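Local coordinates for phosphoglycerol transferase GacH (Streptococcus pyogenes MGAS5005, PDB 6DGM), which probably transfers glycerol phosphate onto the rhamnose polysaccharide of the streptococcal cell wall, through a metal-dependent catalytic domain of the LTA synthase type, at residues 49-57 with 281-292. Sequence-based numbering, arbitrary orientation.
Sequences LSDPDRVSN and FNKHIENKYLTD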
ATOM      1  N   LEU A  49      11.229  -1.721  -1.727  1.00 15.36           N
ATOM      2  CA  LEU A  49      11.629  -2.684  -0.708  1.00 16.46           C
ATOM      3  C   LEU A  49      11.120  -4.096  -1.003  1.00 16.40           C
ATOM      4  O   LEU A  49       9.914  -4.347  -1.070  1.00 16.95           O
ATOM      5  CB  LEU A  49      11.170  -2.229   0.677  1.00 17.35           C
ATOM      6  CG  LEU A  49      11.649  -3.179   1.784  1.00 20.42           C
ATOM      7  CD1 LEU A  49      12.118  -2.395   2.984  1.00 20.59           C
ATOM      8  CD2 LEU A  49      10.571  -4.181   2.178  1.00 22.29           C
ATOM      9  N   SER A  50      12.044  -5.044  -1.087  1.00 16.25           N
ATOM     10  CA  SER A  50      11.661  -6.430  -1.304  1.00 16.38           C
ATOM     11  C   SER A  50      12.854  -7.315  -0.971  1.00 16.22           C
ATOM     12  O   SER A  50      13.975  -7.062  -1.433  1.00 16.61           O
ATOM     13  CB  SER A  50      11.204  -6.650  -2.752  1.00 17.58           C
ATOM     14  OG  SER A  50      10.573  -7.919  -2.900  1.00 19.25           O
ATOM     15  N   ASP A  51      12.607  -8.355  -0.188  1.00 17.27           N
ATOM     16  CA  ASP A  51      13.675  -9.194   0.320  1.00 19.27           C
ATOM     17  C   ASP A  51      14.414  -9.851  -0.830  1.00 20.19           C
ATOM     18  O   ASP A  51      13.817 -10.645  -1.558  1.00 21.45           O
ATOM     19  CB  ASP A  51      13.078 -10.275   1.216  1.00 21.17           C
ATOM     20  CG  ASP A  51      14.125 -11.060   1.980  1.00 25.83           C
ATOM     21  OD1 ASP A  51      15.333 -10.960   1.675  1.00 27.11           O
ATOM     22  OD2 ASP A  51      13.728 -11.795   2.908  1.00 29.01           O
ATOM     23  N   PRO A  52      15.703  -9.571  -1.021  1.00 21.41           N
ATOM     24  CA  PRO A  52      16.432 -10.242  -2.110  1.00 22.91           C
ATOM     25  C   PRO A  52      16.546 -11.750  -1.943  1.00 23.99           C
ATOM     26  O   PRO A  52      16.809 -12.455  -2.929  1.00 24.31           O
ATOM     27  CB  PRO A  52      17.806  -9.557  -2.111  1.00 26.52           C
ATOM     28  CG  PRO A  52      17.914  -8.828  -0.818  1.00 30.38           C
ATOM     29  CD  PRO A  52      16.537  -8.607  -0.276  1.00 23.95           C
ATOM     30  N   ASP A  53      16.335 -12.271  -0.732  1.00 25.57           N
ATOM     31  CA  ASP A  53      16.417 -13.705  -0.502  1.00 30.56           C
ATOM     32  C   ASP A  53      15.376 -14.486  -1.295  1.00 27.71           C
ATOM     33  O   ASP A  53      15.554 -15.692  -1.500  1.00 28.68           O
ATOM     34  CB  ASP A  53      16.252 -13.982   0.993  1.00 40.37           C
ATOM     35  CG  ASP A  53      16.504 -15.429   1.350  1.00 53.45           C
ATOM     36  OD1 ASP A  53      17.130 -16.150   0.538  1.00 59.08           O
ATOM     37  OD2 ASP A  53      16.069 -15.847   2.445  1.00 58.74           O
ATOM     38  N   ARG A  54      14.301 -13.840  -1.752  1.00 26.51           N
ATOM     39  CA  ARG A  54      13.302 -14.532  -2.555  1.00 27.05           C
ATOM     40  C   ARG A  54      13.695 -14.639  -4.023  1.00 26.65           C
ATOM     41  O   ARG A  54      13.025 -15.344  -4.784  1.00 26.51           O
ATOM     42  CB  ARG A  54      11.946 -13.817  -2.499  1.00 28.77           C
ATOM     43  CG  ARG A  54      11.084 -14.190  -1.342  1.00 33.67           C
ATOM     44  CD  ARG A  54       9.635 -13.760  -1.584  1.00 28.17           C
ATOM     45  NE  ARG A  54       9.515 -12.333  -1.824  1.00 23.21           N
ATOM     46  CZ  ARG A  54       9.601 -11.415  -0.870  1.00 21.14           C
ATOM     47  NH1 ARG A  54       9.821 -11.777   0.395  1.00 21.49           N
ATOM     48  NH2 ARG A  54       9.467 -10.138  -1.171  1.00 19.06           N
ATOM     49  N   VAL A  55      14.722 -13.919  -4.452  1.00 25.53           N
ATOM     50  CA  VAL A  55      15.200 -14.016  -5.826  1.00 24.32           C
ATOM     51  C   VAL A  55      16.121 -15.223  -5.920  1.00 23.77           C
ATOM     52  O   VAL A  55      17.194 -15.245  -5.306  1.00 24.16           O
ATOM     53  CB  VAL A  55      15.900 -12.718  -6.257  1.00 24.43           C
ATOM     54  CG1 VAL A  55      16.269 -12.790  -7.716  1.00 24.53           C
ATOM     55  CG2 VAL A  55      14.973 -11.539  -5.975  1.00 23.98           C
ATOM     56  N   SER A  56      15.709 -16.220  -6.715  1.00 24.40           N
ATOM     57  CA  SER A  56      16.278 -17.562  -6.629  1.00 27.19           C
ATOM     58  C   SER A  56      17.794 -17.566  -6.793  1.00 27.20           C
ATOM     59  O   SER A  56      18.506 -18.269  -6.063  1.00 28.43           O
ATOM     60  CB  SER A  56      15.654 -18.467  -7.703  1.00 33.68           C
ATOM     61  OG  SER A  56      14.244 -18.497  -7.610  1.00 41.10           O
ATOM     62  N   ASN A  57      18.309 -16.847  -7.784  1.00 26.58           N
ATOM     63  CA  ASN A  57      19.716 -16.984  -8.139  1.00 30.10           C
ATOM     64  C   ASN A  57      20.615 -15.976  -7.443  1.00 29.17           C
ATOM     65  O   ASN A  57      21.776 -15.825  -7.842  1.00 31.23           O
ATOM     66  CB  ASN A  57      19.905 -16.899  -9.653  1.00 33.65           C
ATOM     67  CG  ASN A  57      19.372 -18.112 -10.369  1.00 38.38           C
ATOM     68  OD1 ASN A  57      19.261 -19.193  -9.793  1.00 35.98           O
ATOM     69  ND2 ASN A  57      19.058 -17.944 -11.641  1.00 43.54           N
ATOM     70  N   PHE A 281      15.401 -14.889 -11.651  1.00 25.97           N
ATOM     71  CA  PHE A 281      14.221 -15.520 -11.069  1.00 26.58           C
ATOM     72  C   PHE A 281      14.086 -17.004 -11.400  1.00 30.11           C
ATOM     73  O   PHE A 281      13.200 -17.665 -10.846  1.00 31.17           O
ATOM     74  CB  PHE A 281      12.983 -14.719 -11.476  1.00 25.43           C
ATOM     75  CG  PHE A 281      13.078 -13.270 -11.103  1.00 24.00           C
ATOM     76  CD1 PHE A 281      12.873 -12.862  -9.796  1.00 21.72           C
ATOM     77  CD2 PHE A 281      13.441 -12.317 -12.048  1.00 24.91           C
ATOM     78  CE1 PHE A 281      12.997 -11.539  -9.438  1.00 21.35           C
ATOM     79  CE2 PHE A 281      13.554 -10.983 -11.690  1.00 23.66           C
ATOM     80  CZ  PHE A 281      13.337 -10.599 -10.392  1.00 22.27           C
ATOM     81  N   ASN A 282      14.935 -17.539 -12.277  1.00 34.66           N
ATOM     82  CA  ASN A 282      15.065 -18.979 -12.496  1.00 41.10           C
ATOM     83  C   ASN A 282      13.775 -19.784 -12.432  1.00 42.90           C
ATOM     84  O   ASN A 282      13.589 -20.592 -11.517  1.00 47.53           O
ATOM     85  CB  ASN A 282      16.044 -19.565 -11.455  1.00 47.91           C
ATOM     86  CG  ASN A 282      16.452 -21.004 -11.756  1.00 54.55           C
ATOM     87  OD1 ASN A 282      16.372 -21.460 -12.898  1.00 57.39           O
ATOM     88  ND2 ASN A 282      16.900 -21.722 -10.728  1.00 56.18           N
ATOM     89  N   LYS A 283      12.893 -19.621 -13.410  1.00 40.75           N
ATOM     90  CA  LYS A 283      11.649 -20.388 -13.502  1.00 46.92           C
ATOM     91  C   LYS A 283      10.632 -20.047 -12.411  1.00 43.02           C
ATOM     92  O   LYS A 283       9.549 -20.650 -12.383  1.00 46.81           O
ATOM     93  CB  LYS A 283      11.863 -21.914 -13.473  1.00 55.56           C
ATOM     94  CG  LYS A 283      12.761 -22.474 -14.567  1.00 62.05           C
ATOM     95  CD  LYS A 283      13.308 -23.859 -14.191  1.00 65.10           C
ATOM     96  CE  LYS A 283      12.686 -24.978 -15.022  1.00 66.67           C
ATOM     97  NZ  LYS A 283      12.779 -26.313 -14.344  1.00 66.84           N
ATOM     98  N   HIS A 284      10.954 -19.143 -11.488  1.00 37.68           N
ATOM     99  CA  HIS A 284       9.990 -18.642 -10.513  1.00 34.34           C
ATOM    100  C   HIS A 284       9.765 -17.165 -10.799  1.00 30.68           C
ATOM    101  O   HIS A 284      10.015 -16.309  -9.939  1.00 27.77           O
ATOM    102  CB  HIS A 284      10.508 -18.814  -9.087  1.00 39.58           C
ATOM    103  CG  HIS A 284      10.387 -20.211  -8.571  1.00 49.28           C
ATOM    104  ND1 HIS A 284      10.784 -21.311  -9.300  1.00 53.14           N
ATOM    105  CD2 HIS A 284       9.903 -20.689  -7.399  1.00 51.05           C
ATOM    106  CE1 HIS A 284      10.550 -22.407  -8.599  1.00 55.32           C
ATOM    107  NE2 HIS A 284      10.016 -22.056  -7.442  1.00 54.01           N
ATOM    108  N   ILE A 285       9.311 -16.864 -12.022  1.00 27.57           N
ATOM    109  CA  ILE A 285       9.165 -15.479 -12.457  1.00 29.11           C
ATOM    110  C   ILE A 285       8.107 -14.743 -11.656  1.00 25.69           C
ATOM    111  O   ILE A 285       8.092 -13.507 -11.646  1.00 24.21           O
ATOM    112  CB  ILE A 285       8.906 -15.419 -13.979  1.00 33.89           C
ATOM    113  CG1 ILE A 285       9.150 -13.999 -14.513  1.00 35.22           C
ATOM    114  CG2 ILE A 285       7.484 -15.868 -14.309  1.00 36.62           C
ATOM    115  CD1 ILE A 285      10.611 -13.550 -14.469  1.00 36.37           C
ATOM    116  N   GLU A 286       7.215 -15.459 -10.964  1.00 25.94           N
ATOM    117  CA  GLU A 286       6.258 -14.759 -10.115  1.00 25.30           C
ATOM    118  C   GLU A 286       6.972 -13.859  -9.111  1.00 24.31           C
ATOM    119  O   GLU A 286       6.448 -12.800  -8.744  1.00 22.94           O
ATOM    120  CB  GLU A 286       5.328 -15.757  -9.410  1.00 26.82           C
ATOM    121  CG  GLU A 286       5.997 -16.664  -8.380  1.00 32.01           C
ATOM    122  CD  GLU A 286       6.593 -17.931  -8.988  1.00 38.72           C
ATOM    123  OE1 GLU A 286       6.638 -18.048 -10.233  1.00 41.22           O
ATOM    124  OE2 GLU A 286       7.007 -18.815  -8.210  1.00 42.06           O
ATOM    125  N   ASN A 287       8.187 -14.242  -8.687  1.00 23.92           N
ATOM    126  CA  ASN A 287       8.905 -13.470  -7.676  1.00 22.02           C
ATOM    127  C   ASN A 287       9.401 -12.129  -8.196  1.00 20.36           C
ATOM    128  O   ASN A 287       9.840 -11.300  -7.400  1.00 20.90           O
ATOM    129  CB  ASN A 287      10.066 -14.292  -7.117  1.00 23.72           C
ATOM    130  CG  ASN A 287       9.595 -15.385  -6.169  1.00 29.16           C
ATOM    131  OD1 ASN A 287       8.648 -15.191  -5.411  1.00 31.09           O
ATOM    132  ND2 ASN A 287      10.246 -16.533  -6.214  1.00 32.59           N
ATOM    133  N   LYS A 288       9.318 -11.885  -9.501  1.00 19.36           N
ATOM    134  CA  LYS A 288       9.622 -10.550 -10.012  1.00 18.24           C
ATOM    135  C   LYS A 288       8.602  -9.514  -9.553  1.00 18.12           C
ATOM    136  O   LYS A 288       8.892  -8.315  -9.625  1.00 18.40           O
ATOM    137  CB  LYS A 288       9.709 -10.611 -11.531  1.00 19.63           C
ATOM    138  CG  LYS A 288      10.115  -9.340 -12.224  1.00 20.25           C
ATOM    139  CD  LYS A 288      10.351  -9.630 -13.719  1.00 22.29           C
ATOM    140  CE  LYS A 288      10.482  -8.350 -14.523  1.00 23.05           C
ATOM    141  NZ  LYS A 288      10.719  -8.666 -15.976  1.00 24.30           N
ATOM    142  N   TYR A 289       7.432  -9.946  -9.057  1.00 18.15           N
ATOM    143  CA  TYR A 289       6.339  -9.043  -8.719  1.00 18.45           C
ATOM    144  C   TYR A 289       5.816  -9.241  -7.302  1.00 18.85           C
ATOM    145  O   TYR A 289       4.691  -8.821  -7.006  1.00 20.90           O
ATOM    146  CB  TYR A 289       5.196  -9.191  -9.734  1.00 18.31           C
ATOM    147  CG  TYR A 289       5.654  -8.881 -11.136  1.00 19.01           C
ATOM    148  CD1 TYR A 289       5.689  -7.576 -11.593  1.00 19.40           C
ATOM    149  CD2 TYR A 289       6.102  -9.890 -11.994  1.00 20.52           C
ATOM    150  CE1 TYR A 289       6.113  -7.272 -12.872  1.00 20.95           C
ATOM    151  CE2 TYR A 289       6.548  -9.591 -13.282  1.00 22.85           C
ATOM    152  CZ  TYR A 289       6.552  -8.279 -13.710  1.00 23.14           C
ATOM    153  OH  TYR A 289       6.995  -7.973 -14.973  1.00 24.26           O
ATOM    154  N   LEU A 290       6.609  -9.829  -6.405  1.00 17.37           N
ATOM    155  CA  LEU A 290       6.164 -10.105  -5.044  1.00 17.15           C
ATOM    156  C   LEU A 290       7.054  -9.374  -4.044  1.00 17.61           C
ATOM    157  O   LEU A 290       8.216  -9.750  -3.841  1.00 19.07           O
ATOM    158  CB  LEU A 290       6.153 -11.610  -4.768  1.00 18.09           C
ATOM    159  CG  LEU A 290       5.105 -12.400  -5.553  1.00 20.59           C
ATOM    160  CD1 LEU A 290       5.312 -13.885  -5.386  1.00 21.23           C
ATOM    161  CD2 LEU A 290       3.695 -11.993  -5.108  1.00 21.97           C
ATOM    162  N   THR A 291       6.485  -8.365  -3.382  1.00 16.81           N
ATOM    163  CA  THR A 291       7.174  -7.611  -2.346  1.00 16.54           C
ATOM    164  C   THR A 291       6.672  -8.038  -0.966  1.00 16.05           C
ATOM    165  O   THR A 291       5.738  -8.831  -0.830  1.00 16.23           O
ATOM    166  CB  THR A 291       6.925  -6.114  -2.532  1.00 16.82           C
ATOM    167  OG1 THR A 291       5.536  -5.840  -2.261  1.00 16.47           O
ATOM    168  CG2 THR A 291       7.256  -5.657  -3.942  1.00 17.78           C
ATOM    169  N   ASP A 292       7.296  -7.472   0.072  1.00 15.99           N
ATOM    170  CA  ASP A 292       6.919  -7.734   1.462  1.00 15.99           C
ATOM    171  C   ASP A 292       5.913  -6.718   1.974  1.00 17.08           C
ATOM    172  O   ASP A 292       5.965  -5.543   1.615  1.00 16.77           O
ATOM    173  CB  ASP A 292       8.174  -7.669   2.336  1.00 16.38           C
ATOM    174  CG  ASP A 292       9.209  -8.685   1.920  1.00 18.37           C
ATOM    175  OD1 ASP A 292      10.023  -8.369   1.010  1.00 18.63           O
ATOM    176  OD2 ASP A 292       9.186  -9.814   2.478  1.00 20.24           O
TER
HETATM  177  O   HOH W   1      11.191 -11.060   4.207  1.00 34.59           O
HETATM  178  O   HOH W   2      10.278 -11.203  -4.734  1.00 21.65           O
HETATM  179  O   HOH W   3      12.835 -16.425  -7.999  1.00 28.40           O
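In the alkaline-phosphatase-like catalytic domain of GacH, the loop after strand 40-46, which begins with the manganese ligand Glu-47, is fastened by a salt bridge between Arg-54 and Asp-292 to the start of strand 290-297. The guanidinium meets the carboxylate end-on: NH1 of Arg-54 reaches OD2 of Asp-292 at 2.9 Å, and NH2 reaches OD1. The planes are 58° apart; NH1 meets OD2 on its syn side but out of the carboxylate plane, and NH2 comes to OD1 from above that plane while OD1 stays in the plane of the guanidinium. OD1 also accepts a hydrogen bond from the backbone N of Asp-51, at 2.8 Å and nearly along the C-O axis. The arginine chain bends at its third torsion (chi3 -58°), which brings NH2 within 3.0 Å of Leu-290 O, a carbonyl it meets from above its plane. A water joins NE of Arg-54 to the carbonyls of Leu-290 and Asn-287, while another links the carboxylates of Asp-51 and Asp-292. OD1 of Asp-51 accepts a hydrogen bond from the backbone N of Asp-53, an Asx turn that starts the short 3-10 segment 52-54, which carries Arg-54. At the far end, CG1 of Val-55 packs 3.9 Å from CE1 of Phe-281, which begins a type I' turn, and the CB atoms of Ser-56 and Asn-282 touch. Thr-291, whose OG1 bonds to Gly-269 O, borders the metal ligands, its side chain about 5 Å from that of His-271 and about 9 Å from the manganese ion. Asp-292 also pairs with Lys-72; with two cationic partners and a backbone N-H turned on it, its carboxylate is probably kept ionised despite burial, while both carboxylate bonds, the Leu-290 carbonyl and the water together hold the guanidinium in place.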